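Local coordinates for protein thymidylate synthase ThyX (Streptomyces cacaoi subsp. asoensis, PDB 4P5A) that probably methylates the uracil ring of UMP or dUMP as an FAD-dependent homotetramer, with methylenetetrahydrofolate as the likely methyl donor, at residues Ile6-Asp11 with Arg143-Ala148; Val14-Ser19 with Ala221-Val226; His87-Phe92 with Ala183-His188; Met187-Leu192 with Glu214-Ala219. One frame throughout, in Å; residues are numbered along the deposited sequence.

Interaction 1: Ile6-Asp11 with Arg143-Ala148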
# COMPACT_ATOMS: atom_id res chain seq x y z
N ILE B 6 18.89 -34.60 -10.33
CA ILE B 6 17.80 -33.73 -10.04
C ILE B 6 16.71 -34.51 -9.30
O ILE B 6 16.57 -35.76 -9.45
CB ILE B 6 17.18 -33.14 -11.33
CG1 ILE B 6 16.62 -34.23 -12.28
CG2 ILE B 6 18.22 -32.25 -12.18
CD1 ILE B 6 15.64 -33.60 -13.28
N GLU B 7 15.82 -33.78 -8.61
CA GLU B 7 14.66 -34.35 -8.00
C GLU B 7 13.37 -33.74 -8.63
O GLU B 7 13.22 -32.48 -8.69
CB GLU B 7 14.69 -34.11 -6.49
CG GLU B 7 13.44 -34.60 -5.84
CD GLU B 7 13.31 -34.19 -4.37
OE1 GLU B 7 14.01 -33.26 -3.87
OE2 GLU B 7 12.47 -34.83 -3.70
N LEU B 8 12.48 -34.59 -9.18
CA LEU B 8 11.17 -34.09 -9.60
C LEU B 8 10.14 -34.26 -8.51
O LEU B 8 10.00 -35.32 -7.93
CB LEU B 8 10.64 -34.80 -10.82
CG LEU B 8 11.65 -34.89 -11.96
CD1 LEU B 8 11.07 -35.88 -13.00
CD2 LEU B 8 11.80 -33.53 -12.56
N ARG B 9 9.35 -33.21 -8.27
CA ARG B 9 8.30 -33.26 -7.23
C ARG B 9 7.05 -32.63 -7.79
O ARG B 9 7.13 -31.85 -8.74
CB ARG B 9 8.74 -32.49 -5.97
CG ARG B 9 10.08 -32.86 -5.38
CD ARG B 9 10.36 -32.12 -4.05
NE ARG B 9 9.42 -32.49 -2.98
CZ ARG B 9 9.69 -33.30 -1.96
NH1 ARG B 9 10.90 -33.84 -1.81
NH2 ARG B 9 8.75 -33.56 -1.05
N SER B 10 5.89 -32.96 -7.22
CA SER B 10 4.65 -32.35 -7.64
C SER B 10 3.95 -31.66 -6.50
O SER B 10 2.79 -31.30 -6.66
CB SER B 10 3.71 -33.41 -8.18
OG SER B 10 4.19 -33.95 -9.42
N ASP B 11 4.57 -31.59 -5.33
CA ASP B 11 3.80 -31.12 -4.17
C ASP B 11 4.08 -29.61 -4.00
O ASP B 11 5.12 -29.10 -4.42
CB ASP B 11 4.17 -31.84 -2.88
CG ASP B 11 5.67 -31.78 -2.56
OD1 ASP B 11 6.51 -31.54 -3.47
OD2 ASP B 11 6.04 -31.97 -1.38
N ARG B 143 14.12 -33.94 -19.31
CA ARG B 143 15.29 -33.74 -20.14
C ARG B 143 15.78 -32.28 -20.00
O ARG B 143 16.98 -31.98 -19.86
CB ARG B 143 14.91 -34.02 -21.60
CG ARG B 143 16.08 -34.23 -22.52
CD ARG B 143 16.35 -33.00 -23.25
NE ARG B 143 17.40 -33.07 -24.26
CZ ARG B 143 17.24 -32.72 -25.52
NH1 ARG B 143 16.03 -32.36 -25.97
NH2 ARG B 143 18.29 -32.75 -26.35
N ALA B 144 14.84 -31.37 -20.08
CA ALA B 144 15.22 -29.92 -19.94
C ALA B 144 15.81 -29.64 -18.56
O ALA B 144 16.81 -28.92 -18.49
CB ALA B 144 14.04 -29.14 -20.17
N TYR B 145 15.21 -30.20 -17.48
CA TYR B 145 15.70 -29.87 -16.11
C TYR B 145 17.10 -30.50 -15.92
O TYR B 145 17.96 -29.89 -15.29
CB TYR B 145 14.79 -30.41 -15.04
CG TYR B 145 13.34 -29.92 -15.04
CD1 TYR B 145 12.94 -28.80 -15.81
CD2 TYR B 145 12.40 -30.54 -14.23
CE1 TYR B 145 11.59 -28.38 -15.79
CE2 TYR B 145 11.10 -30.14 -14.20
CZ TYR B 145 10.70 -29.04 -14.99
OH TYR B 145 9.39 -28.62 -14.92
N GLU B 146 17.31 -31.72 -16.47
CA GLU B 146 18.65 -32.33 -16.34
C GLU B 146 19.75 -31.51 -17.02
O GLU B 146 20.82 -31.35 -16.39
CB GLU B 146 18.67 -33.78 -16.91
CG GLU B 146 17.85 -34.71 -16.13
CD GLU B 146 17.83 -36.10 -16.76
OE1 GLU B 146 17.87 -36.17 -18.03
OE2 GLU B 146 17.77 -37.09 -15.96
N VAL B 147 19.50 -30.97 -18.23
CA VAL B 147 20.50 -30.18 -18.90
C VAL B 147 20.68 -28.83 -18.19
O VAL B 147 21.80 -28.42 -17.95
CB VAL B 147 20.06 -29.90 -20.33
CG1 VAL B 147 20.87 -28.78 -21.06
CG2 VAL B 147 20.17 -31.23 -21.12
N ALA B 148 19.57 -28.23 -17.74
CA ALA B 148 19.71 -26.97 -16.97
C ALA B 148 20.58 -27.17 -15.74
O ALA B 148 21.50 -26.36 -15.46
CB ALA B 148 18.28 -26.46 -16.58
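Strand 7-9, paired in parallel with strand 105-107, and the residue before it, Ile6, are laid against the long helix 131-157, where Ile6 and Leu8 meet the helix residues Tyr145 and Glu146. Ile6 brings its tip to the helix: CD1 lies 3.7 Å from Tyr145 CB and 3.8 Å from Glu146 CG; the Ile6 side chain crosses both at about a right angle. Its CG1 is wedged between the backbone N and the carbonyl carbon (chi1 60°), which leaves CG2 to rest near Tyr145 O. Cutting Ile6 back to an alanine is likely to open a gap over Tyr145 CB and leave the aliphatic part of Glu146 without its apolar neighbour. In this strand-on-helix packing Leu8 meets the tyrosine differently, its CD2 sitting at the ring edge, 3.5 Å from Tyr145 CD2. The ring is fixed further by its hydroxyl, hydrogen-bonded to Tyr107 O, and Tyr145 also packs on Leu167 of the second subunit.

Interaction 2: Val14-Ser19 with Ala221-Val226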
# COMPACT_ATOMS: atom_id res chain seq x y z
N VAL B 14 2.45 -25.65 2.20
CA VAL B 14 2.11 -24.41 2.96
C VAL B 14 2.03 -24.88 4.41
O VAL B 14 1.34 -25.90 4.76
CB VAL B 14 0.74 -23.87 2.55
CG1 VAL B 14 0.29 -22.82 3.51
CG2 VAL B 14 0.77 -23.30 1.10
N GLU B 15 2.79 -24.20 5.27
CA GLU B 15 2.66 -24.48 6.74
C GLU B 15 2.39 -23.17 7.41
O GLU B 15 3.07 -22.22 7.15
CB GLU B 15 3.98 -25.04 7.30
CG GLU B 15 4.34 -26.42 6.66
CD GLU B 15 5.85 -26.74 6.76
OE1 GLU B 15 6.40 -27.24 5.74
OE2 GLU B 15 6.45 -26.41 7.86
N LEU B 16 1.51 -23.17 8.43
CA LEU B 16 1.37 -21.92 9.22
C LEU B 16 2.53 -21.86 10.28
O LEU B 16 2.71 -22.79 11.12
CB LEU B 16 -0.01 -21.93 9.92
CG LEU B 16 -0.24 -20.74 10.85
CD1 LEU B 16 -0.55 -19.53 9.95
CD2 LEU B 16 -1.53 -21.01 11.71
N VAL B 17 3.39 -20.88 10.18
CA VAL B 17 4.58 -20.69 11.03
C VAL B 17 4.13 -20.03 12.30
O VAL B 17 4.61 -20.40 13.38
CB VAL B 17 5.59 -19.68 10.36
CG1 VAL B 17 6.74 -19.23 11.33
CG2 VAL B 17 6.09 -20.16 9.07
N ASP B 18 3.28 -19.02 12.23
CA ASP B 18 2.85 -18.39 13.43
C ASP B 18 1.62 -17.60 13.12
O ASP B 18 1.33 -17.36 11.95
CB ASP B 18 3.92 -17.37 13.88
CG ASP B 18 3.68 -16.92 15.33
OD1 ASP B 18 2.97 -17.66 16.11
OD2 ASP B 18 4.12 -15.78 15.64
N SER B 19 0.89 -17.17 14.13
CA SER B 19 -0.23 -16.27 13.83
C SER B 19 -0.66 -15.54 15.06
O SER B 19 -0.32 -15.98 16.23
CB SER B 19 -1.44 -17.08 13.32
OG SER B 19 -1.86 -18.09 14.29
N ALA B 221 -9.18 -21.20 8.31
CA ALA B 221 -10.58 -21.55 8.76
C ALA B 221 -10.56 -22.07 10.18
O ALA B 221 -11.55 -21.88 10.93
CB ALA B 221 -11.16 -22.57 7.82
N LYS B 222 -9.42 -22.64 10.58
CA LYS B 222 -9.26 -23.07 11.99
C LYS B 222 -9.02 -21.94 12.90
O LYS B 222 -9.46 -21.99 14.06
CB LYS B 222 -8.10 -24.11 12.11
CG LYS B 222 -8.39 -25.33 11.46
CD LYS B 222 -7.05 -26.17 11.30
CE LYS B 222 -7.31 -27.26 10.23
NZ LYS B 222 -6.10 -28.12 9.83
N LEU B 223 -8.33 -20.87 12.44
CA LEU B 223 -8.09 -19.76 13.33
C LEU B 223 -9.29 -18.81 13.43
O LEU B 223 -9.50 -18.18 14.47
CB LEU B 223 -6.93 -18.89 12.75
CG LEU B 223 -5.67 -19.71 12.55
CD1 LEU B 223 -4.58 -18.71 11.88
CD2 LEU B 223 -5.12 -20.01 13.90
N MET B 224 -10.04 -18.66 12.30
CA MET B 224 -11.11 -17.68 12.28
C MET B 224 -12.32 -18.29 11.63
O MET B 224 -12.74 -17.89 10.55
CB MET B 224 -10.64 -16.47 11.43
CG MET B 224 -9.38 -15.74 12.16
SD MET B 224 -8.87 -14.21 11.25
CE MET B 224 -10.22 -13.02 11.46
N PRO B 225 -12.91 -19.25 12.30
CA PRO B 225 -14.02 -19.98 11.66
C PRO B 225 -15.25 -19.16 11.37
O PRO B 225 -15.88 -19.43 10.28
CB PRO B 225 -14.33 -21.12 12.67
CG PRO B 225 -13.87 -20.57 14.03
CD PRO B 225 -12.62 -19.70 13.67
N VAL B 226 -15.60 -18.18 12.18
CA VAL B 226 -16.85 -17.45 11.88
C VAL B 226 -16.59 -16.55 10.65
O VAL B 226 -17.48 -16.38 9.80
CB VAL B 226 -17.21 -16.57 13.12
CG1 VAL B 226 -18.42 -15.63 12.85
CG2 VAL B 226 -17.44 -17.49 14.37
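Leu16 turns its CG anti to the backbone N (chi1 176°), while Leu223 places its own CG beside the backbone N (chi1 -57°), and the two side chains thereby reach toward each other, tip to tip. The contact joins strand 13-20, one of the two outermost strands of the four-stranded antiparallel sheet within this chain, to the last turn of helix 207-223. Leu16 CD2 stands 3.8 Å from Leu223 CD1, a single methyl-to-methyl touch. The same CD1 is shared with Ser19, whose CB approaches it to 3.8 Å, so that one leucine branch bridges two strand residues.

Between those two residues the strand carries a classic beta bulge, in which Val17 and Asp18 both face Thr71 on the neighbouring strand 69-77. The extra residue lets Leu16 and Ser19, three positions apart, both direct their side chains at the helix, where a regular strand would alternate. Leu223 also packs on Met70 and Leu16 on Phe72, so the sheet continues the apolar surface under the helix end. Directly after it, Met224 leaves helical geometry and is at the same time the N-cap residue of helix 225-233; its side chain packs on Val26 of helix 23-30. No hydrogen bond crosses between the two segments: Ser19 OG lies against both leucine methyls, 3.7 Å from Leu223 CD1 and 3.8 Å from Leu223 CD2.

Interaction 3: His87-Phe92 with Ala183-His188. With FAD (flavin-adenine dinucleotide), chain H.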
# COMPACT_ATOMS: atom_id res chain seq x y z
N HIS B 87 0.63 -9.94 -4.83
CA HIS B 87 -0.34 -9.36 -3.89
C HIS B 87 0.35 -8.40 -2.95
O HIS B 87 1.03 -8.83 -2.00
CB HIS B 87 -1.05 -10.55 -3.19
CG HIS B 87 -1.85 -11.35 -4.16
ND1 HIS B 87 -3.21 -11.19 -4.30
CD2 HIS B 87 -1.49 -12.33 -5.03
CE1 HIS B 87 -3.66 -12.02 -5.25
NE2 HIS B 87 -2.64 -12.72 -5.68
N ARG B 88 0.28 -7.10 -3.24
CA ARG B 88 1.12 -6.08 -2.63
C ARG B 88 0.75 -5.77 -1.21
O ARG B 88 1.53 -5.11 -0.50
CB ARG B 88 0.95 -4.77 -3.49
CG ARG B 88 1.64 -4.93 -4.81
CD ARG B 88 1.07 -3.76 -5.75
NE ARG B 88 -0.36 -3.95 -6.06
CZ ARG B 88 -1.01 -3.10 -6.89
NH1 ARG B 88 -0.35 -2.02 -7.38
NH2 ARG B 88 -2.28 -3.35 -7.21
N THR B 89 -0.41 -6.28 -0.77
CA THR B 89 -0.78 -6.05 0.63
C THR B 89 -0.15 -7.08 1.59
O THR B 89 -0.41 -6.99 2.77
CB THR B 89 -2.27 -6.21 0.80
OG1 THR B 89 -2.78 -7.35 0.07
CG2 THR B 89 -2.96 -5.08 0.09
N TRP B 90 0.62 -8.02 1.07
CA TRP B 90 1.27 -9.03 1.91
C TRP B 90 2.75 -8.63 2.17
O TRP B 90 3.26 -7.70 1.52
CB TRP B 90 1.32 -10.35 1.12
CG TRP B 90 -0.05 -11.04 0.99
CD1 TRP B 90 -1.23 -10.52 0.48
CD2 TRP B 90 -0.27 -12.39 1.29
NE1 TRP B 90 -2.21 -11.55 0.48
CE2 TRP B 90 -1.62 -12.69 1.02
CE3 TRP B 90 0.54 -13.38 1.88
CZ2 TRP B 90 -2.17 -13.98 1.21
CZ3 TRP B 90 -0.00 -14.70 2.10
CH2 TRP B 90 -1.39 -14.96 1.78
N SER B 91 3.41 -9.35 3.08
CA SER B 91 4.83 -9.21 3.31
C SER B 91 5.44 -10.54 2.94
O SER B 91 4.88 -11.58 3.25
CB SER B 91 5.09 -8.98 4.82
OG SER B 91 4.56 -7.63 5.08
N PHE B 92 6.61 -10.51 2.30
CA PHE B 92 7.30 -11.74 1.82
C PHE B 92 8.78 -11.70 2.17
O PHE B 92 9.36 -10.59 2.22
CB PHE B 92 7.23 -11.82 0.28
CG PHE B 92 5.82 -11.86 -0.23
CD1 PHE B 92 5.00 -12.98 -0.00
CD2 PHE B 92 5.28 -10.72 -0.94
CE1 PHE B 92 3.70 -13.04 -0.47
CE2 PHE B 92 3.90 -10.83 -1.41
CZ PHE B 92 3.17 -11.97 -1.15
N ALA B 183 -6.15 -11.04 7.78
CA ALA B 183 -7.24 -11.83 7.20
C ALA B 183 -7.92 -11.10 6.03
O ALA B 183 -8.44 -11.75 5.11
CB ALA B 183 -8.32 -12.06 8.31
N ARG B 184 -7.93 -9.75 6.02
CA ARG B 184 -8.53 -9.00 4.89
C ARG B 184 -7.70 -9.27 3.63
O ARG B 184 -8.28 -9.54 2.54
CB ARG B 184 -8.61 -7.51 5.25
CG ARG B 184 -9.62 -6.83 4.25
CD ARG B 184 -9.40 -5.30 4.33
NE ARG B 184 -10.53 -4.67 3.61
CZ ARG B 184 -10.66 -3.32 3.58
NH1 ARG B 184 -11.76 -2.78 2.95
NH2 ARG B 184 -9.74 -2.54 4.18
N ALA B 185 -6.39 -9.21 3.76
CA ALA B 185 -5.51 -9.45 2.61
C ALA B 185 -5.63 -10.91 2.19
O ALA B 185 -5.57 -11.19 1.00
CB ALA B 185 -4.07 -9.14 3.02
N LEU B 186 -5.75 -11.84 3.12
CA LEU B 186 -5.93 -13.25 2.77
C LEU B 186 -7.27 -13.40 2.02
O LEU B 186 -7.26 -14.11 0.98
CB LEU B 186 -5.94 -14.16 4.05
CG LEU B 186 -6.09 -15.66 3.70
CD1 LEU B 186 -4.97 -16.18 2.77
CD2 LEU B 186 -6.06 -16.38 5.02
N MET B 187 -8.35 -12.77 2.48
CA MET B 187 -9.64 -12.92 1.75
C MET B 187 -9.54 -12.36 0.35
O MET B 187 -10.12 -12.96 -0.60
CB MET B 187 -10.82 -12.25 2.58
CG MET B 187 -11.21 -13.19 3.73
SD MET B 187 -12.62 -12.46 4.58
CE MET B 187 -11.86 -11.15 5.65
N HIS B 188 -8.83 -11.26 0.18
CA HIS B 188 -8.74 -10.68 -1.21
C HIS B 188 -7.94 -11.64 -2.08
O HIS B 188 -8.32 -11.91 -3.25
CB HIS B 188 -8.09 -9.31 -1.10
CG HIS B 188 -8.08 -8.56 -2.40
ND1 HIS B 188 -9.06 -7.65 -2.73
CD2 HIS B 188 -7.22 -8.62 -3.44
CE1 HIS B 188 -8.80 -7.15 -3.93
NE2 HIS B 188 -7.73 -7.78 -4.42
PA FAD H . -3.01 -6.44 -4.28
O1A FAD H . -2.98 -7.25 -3.05
O2A FAD H . -1.82 -6.01 -4.95
O5B FAD H . -3.93 -5.22 -4.00
C5B FAD H . -5.25 -5.39 -3.34
C4B FAD H . -6.13 -4.20 -3.62
O4B FAD H . -5.46 -3.01 -3.14
C3B FAD H . -6.30 -3.95 -5.09
O3B FAD H . -7.38 -4.75 -5.62
C2B FAD H . -6.66 -2.45 -5.16
O2B FAD H . -8.03 -2.32 -4.65
C1B FAD H . -5.72 -1.87 -4.05
N9A FAD H . -4.42 -1.39 -4.54
C8A FAD H . -3.22 -1.77 -4.06
N7A FAD H . -2.24 -1.08 -4.65
C5A FAD H . -2.86 -0.16 -5.49
C6A FAD H . -2.43 0.85 -6.38
N6A FAD H . -1.11 1.18 -6.55
N1A FAD H . -3.40 1.53 -7.08
C2A FAD H . -4.72 1.30 -6.91
N3A FAD H . -5.17 0.33 -6.07
C4A FAD H . -4.25 -0.42 -5.41
N1 FAD H . -0.85 -9.67 -14.07
C2 FAD H . -0.11 -9.21 -15.13
O2 FAD H . 0.90 -8.53 -15.00
N3 FAD H . -0.43 -9.64 -16.39
C4 FAD H . -1.48 -10.52 -16.60
O4 FAD H . -1.75 -10.81 -17.80
C4X FAD H . -2.25 -10.97 -15.51
N5 FAD H . -3.41 -11.76 -15.65
C5X FAD H . -4.01 -12.33 -14.48
C6 FAD H . -5.00 -13.34 -14.51
C7 FAD H . -5.59 -13.86 -13.35
C7M FAD H . -6.66 -14.94 -13.57
C8 FAD H . -5.20 -13.46 -12.04
C8M FAD H . -5.88 -13.98 -10.73
C9 FAD H . -4.19 -12.47 -11.97
C9A FAD H . -3.57 -11.95 -13.18
N10 FAD H . -2.56 -10.96 -13.09
C10 FAD H . -1.91 -10.53 -14.25
C1' FAD H . -2.04 -10.51 -11.77
C2' FAD H . -3.10 -9.38 -11.39
O2' FAD H . -3.04 -8.23 -12.28
C3' FAD H . -2.75 -8.78 -10.00
O3' FAD H . -1.39 -8.32 -9.90
C4' FAD H . -2.97 -9.86 -8.82
O4' FAD H . -4.12 -10.59 -9.09
C5' FAD H . -3.07 -9.10 -7.47
O5' FAD H . -4.38 -8.50 -7.40
P FAD H . -4.49 -7.03 -6.75
O1P FAD H . -3.64 -6.00 -7.43
O2P FAD H . -5.93 -6.74 -6.74
O3P FAD H . -3.93 -7.23 -5.27
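The FAD phosphate oxygen O2A is gripped twice by Arg88, at 2.8 Å from the side-chain NE and 2.9 Å from the backbone N, both bonds nearly straight (176° and 168°). This is the pyrophosphate part of the flavin site of a ThyX-family enzyme, where a type I beta turn from His87 to Trp90 faces the start of helix 183-193. The bend of the Arg88 chain at chi3 (-67°) helps lay one guanidinium face against the adenine, with FAD N7A above its centre; from there NH2 also reaches FAD O1P on the other phosphate. Across the pocket His188 NE2 donates to FAD O2P at 3.1 Å, and one face of its ring lies against FAD C5B. Arg88 brings a positive charge and His188 an N-H to the pyrophosphate, and the arginine would be expected to offset part of its charge. Arg88 has a further partner in Glu66 of the fourth subunit, consistent with a cofactor site built from several monomers.

Turn and helix touch directly behind the cofactor. Thr89 OG1 lies 3.7 Å from the methyl of Ala185, a side chain small enough to admit the turn so near the helix. The Trp90 indole crosses Leu186 obliquely, its CZ2 3.9 Å from Leu186 CD1. Beside this, Trp90 NE1 makes a weak, bent hydrogen bond of 3.4 Å to Ala185 O.

Interaction 4: Met187-Leu192 with Glu214-Ala219. With FAD (flavin-adenine dinucleotide), chain H.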
# COMPACT_ATOMS: atom_id res chain seq x y z
N MET B 187 -8.35 -12.77 2.48
CA MET B 187 -9.64 -12.92 1.75
C MET B 187 -9.54 -12.36 0.35
O MET B 187 -10.12 -12.96 -0.60
CB MET B 187 -10.82 -12.25 2.58
CG MET B 187 -11.21 -13.19 3.73
SD MET B 187 -12.62 -12.46 4.58
CE MET B 187 -11.86 -11.15 5.65
N HIS B 188 -8.83 -11.26 0.18
CA HIS B 188 -8.74 -10.68 -1.21
C HIS B 188 -7.94 -11.64 -2.08
O HIS B 188 -8.32 -11.91 -3.25
CB HIS B 188 -8.09 -9.31 -1.10
CG HIS B 188 -8.08 -8.56 -2.40
ND1 HIS B 188 -9.06 -7.65 -2.73
CD2 HIS B 188 -7.22 -8.62 -3.44
CE1 HIS B 188 -8.80 -7.15 -3.93
NE2 HIS B 188 -7.73 -7.78 -4.42
N PHE B 189 -6.91 -12.26 -1.51
CA PHE B 189 -6.10 -13.21 -2.28
C PHE B 189 -6.94 -14.48 -2.60
O PHE B 189 -6.92 -14.94 -3.74
CB PHE B 189 -4.93 -13.58 -1.42
CG PHE B 189 -4.14 -14.77 -1.87
CD1 PHE B 189 -4.36 -16.04 -1.32
CD2 PHE B 189 -3.10 -14.63 -2.82
CE1 PHE B 189 -3.58 -17.18 -1.74
CE2 PHE B 189 -2.27 -15.79 -3.18
CZ PHE B 189 -2.57 -17.06 -2.64
N LEU B 190 -7.75 -14.93 -1.64
CA LEU B 190 -8.52 -16.19 -1.87
C LEU B 190 -9.57 -15.90 -2.97
O LEU B 190 -9.87 -16.80 -3.75
CB LEU B 190 -9.24 -16.68 -0.60
CG LEU B 190 -8.23 -17.19 0.48
CD1 LEU B 190 -9.00 -17.52 1.68
CD2 LEU B 190 -7.46 -18.46 -0.00
N SER B 191 -10.15 -14.71 -3.00
CA SER B 191 -11.21 -14.39 -4.03
C SER B 191 -10.59 -14.48 -5.38
O SER B 191 -11.24 -14.88 -6.33
CB SER B 191 -11.75 -12.99 -3.81
OG SER B 191 -12.86 -12.73 -4.65
N LEU B 192 -9.32 -14.17 -5.50
CA LEU B 192 -8.70 -14.15 -6.89
C LEU B 192 -7.98 -15.49 -7.22
O LEU B 192 -7.85 -15.86 -8.39
CB LEU B 192 -7.62 -13.03 -6.95
CG LEU B 192 -8.19 -11.65 -6.97
CD1 LEU B 192 -6.96 -10.60 -6.64
CD2 LEU B 192 -8.86 -11.38 -8.37
N GLU B 214 -5.62 -22.98 -1.36
CA GLU B 214 -6.53 -23.88 -0.61
C GLU B 214 -5.92 -24.29 0.73
O GLU B 214 -6.62 -24.38 1.73
CB GLU B 214 -6.85 -25.18 -1.48
CG GLU B 214 -7.67 -24.79 -2.67
CD GLU B 214 -7.78 -25.92 -3.74
OE1 GLU B 214 -6.87 -26.83 -3.80
OE2 GLU B 214 -8.77 -25.82 -4.51
N GLN B 215 -4.62 -24.43 0.78
CA GLN B 215 -4.01 -24.82 2.03
C GLN B 215 -4.00 -23.66 3.02
O GLN B 215 -4.10 -23.87 4.22
CB GLN B 215 -2.60 -25.37 1.78
CG GLN B 215 -2.59 -26.70 0.96
CD GLN B 215 -1.11 -27.14 0.75
OE1 GLN B 215 -0.35 -27.31 1.72
NE2 GLN B 215 -0.70 -27.21 -0.49
N MET B 216 -3.78 -22.45 2.50
CA MET B 216 -3.82 -21.31 3.38
C MET B 216 -5.22 -21.23 3.96
O MET B 216 -5.43 -20.88 5.11
CB MET B 216 -3.51 -20.01 2.57
CG MET B 216 -2.01 -19.95 2.35
SD MET B 216 -1.72 -18.49 1.28
CE MET B 216 0.09 -18.41 1.28
N GLU B 217 -6.22 -21.35 3.11
CA GLU B 217 -7.63 -21.22 3.58
C GLU B 217 -8.00 -22.24 4.64
O GLU B 217 -8.71 -21.91 5.59
CB GLU B 217 -8.58 -21.34 2.35
CG GLU B 217 -10.05 -21.08 2.76
CD GLU B 217 -10.99 -20.86 1.56
OE1 GLU B 217 -10.54 -20.81 0.39
OE2 GLU B 217 -12.20 -20.69 1.84
N THR B 218 -7.57 -23.46 4.41
CA THR B 218 -7.83 -24.54 5.40
C THR B 218 -7.21 -24.19 6.76
O THR B 218 -7.89 -24.32 7.83
CB THR B 218 -7.23 -25.85 4.87
OG1 THR B 218 -7.97 -26.27 3.72
CG2 THR B 218 -7.31 -26.96 6.05
N ALA B 219 -5.99 -23.66 6.74
CA ALA B 219 -5.37 -23.21 8.00
C ALA B 219 -6.14 -22.04 8.62
O ALA B 219 -6.42 -21.98 9.80
CB ALA B 219 -3.87 -22.84 7.82
PA FAD H . -3.01 -6.44 -4.28
O1A FAD H . -2.98 -7.25 -3.05
O2A FAD H . -1.82 -6.01 -4.95
O5B FAD H . -3.93 -5.22 -4.00
C5B FAD H . -5.25 -5.39 -3.34
C4B FAD H . -6.13 -4.20 -3.62
O4B FAD H . -5.46 -3.01 -3.14
C3B FAD H . -6.30 -3.95 -5.09
O3B FAD H . -7.38 -4.75 -5.62
C2B FAD H . -6.66 -2.45 -5.16
O2B FAD H . -8.03 -2.32 -4.65
C1B FAD H . -5.72 -1.87 -4.05
N9A FAD H . -4.42 -1.39 -4.54
C8A FAD H . -3.22 -1.77 -4.06
N7A FAD H . -2.24 -1.08 -4.65
C5A FAD H . -2.86 -0.16 -5.49
C6A FAD H . -2.43 0.85 -6.38
N6A FAD H . -1.11 1.18 -6.55
N1A FAD H . -3.40 1.53 -7.08
C2A FAD H . -4.72 1.30 -6.91
N3A FAD H . -5.17 0.33 -6.07
C4A FAD H . -4.25 -0.42 -5.41
N1 FAD H . -0.85 -9.67 -14.07
C2 FAD H . -0.11 -9.21 -15.13
O2 FAD H . 0.90 -8.53 -15.00
N3 FAD H . -0.43 -9.64 -16.39
C4 FAD H . -1.48 -10.52 -16.60
O4 FAD H . -1.75 -10.81 -17.80
C4X FAD H . -2.25 -10.97 -15.51
N5 FAD H . -3.41 -11.76 -15.65
C5X FAD H . -4.01 -12.33 -14.48
C6 FAD H . -5.00 -13.34 -14.51
C7 FAD H . -5.59 -13.86 -13.35
C7M FAD H . -6.66 -14.94 -13.57
C8 FAD H . -5.20 -13.46 -12.04
C8M FAD H . -5.88 -13.98 -10.73
C9 FAD H . -4.19 -12.47 -11.97
C9A FAD H . -3.57 -11.95 -13.18
N10 FAD H . -2.56 -10.96 -13.09
C10 FAD H . -1.91 -10.53 -14.25
C1' FAD H . -2.04 -10.51 -11.77
C2' FAD H . -3.10 -9.38 -11.39
O2' FAD H . -3.04 -8.23 -12.28
C3' FAD H . -2.75 -8.78 -10.00
O3' FAD H . -1.39 -8.32 -9.90
C4' FAD H . -2.97 -9.86 -8.82
O4' FAD H . -4.12 -10.59 -9.09
C5' FAD H . -3.07 -9.10 -7.47
O5' FAD H . -4.38 -8.50 -7.40
P FAD H . -4.49 -7.03 -6.75
O1P FAD H . -3.64 -6.00 -7.43
O2P FAD H . -5.93 -6.74 -6.74
O3P FAD H . -3.93 -7.23 -5.27
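Phe189 and Met216 join helix 183-193 to helix 207-223 in a Met-aromatic contact: Met216 SD lies 3.8 Å from Phe189 CE1 and 4.7 Å from the ring centroid, approaching obliquely at 47° off the ring normal. The chain of Met216 is extended beyond CG, which carries the sulfur across to the ring; Trp90 packs on both residues. Leu190 and Glu217 complete this tightly enclosed part. Both Leu190 methyls lie along one side of the Glu217 chain, with CD1 3.9 Å from Glu217 CG and CD2 3.9 Å from Glu217 CB. The buried carboxylate is engaged elsewhere, by a salt bridge to Arg236 and a hydrogen bond from His228. By contrast, on the cofactor side of helix 183-193 His188 is partly exposed, while the buried Leu192 brings CD1 to 3.4 Å from FAD O5'. His188 gives its ring N-H to the pyrophosphate there, and a leucine in its place would probably leave FAD O2P without that donor and the pyrophosphate freer to shift. Glu217, buried against leucine methyls yet paired with an arginine, is likely to remain ionised, its charge balanced from outside the helix pair.

Interactions 2, 3 and 4 form one cluster, with centres 10 to 14 Å apart, whereas the centre of interaction 1, out on helix 131-157, lies 28 to 32 Å from theirs, though its nearest atoms come within about 6 Å of interaction 4. Helix 183-193 serves interactions 3 and 4, and helix 207-223 serves interactions 2 and 4; interactions 2 and 3 both reach the four-stranded antiparallel sheet. Along the chain, interaction 2 spans the other two, bringing strand 13-20 to residues 221-226, while interaction 1 closes before interaction 4 opens. Trp90 and His87 of interaction 3 pack on Phe189 of interaction 4. In this enzyme the cofactor-facing helix is backed by a second helix, itself seated on the sheet.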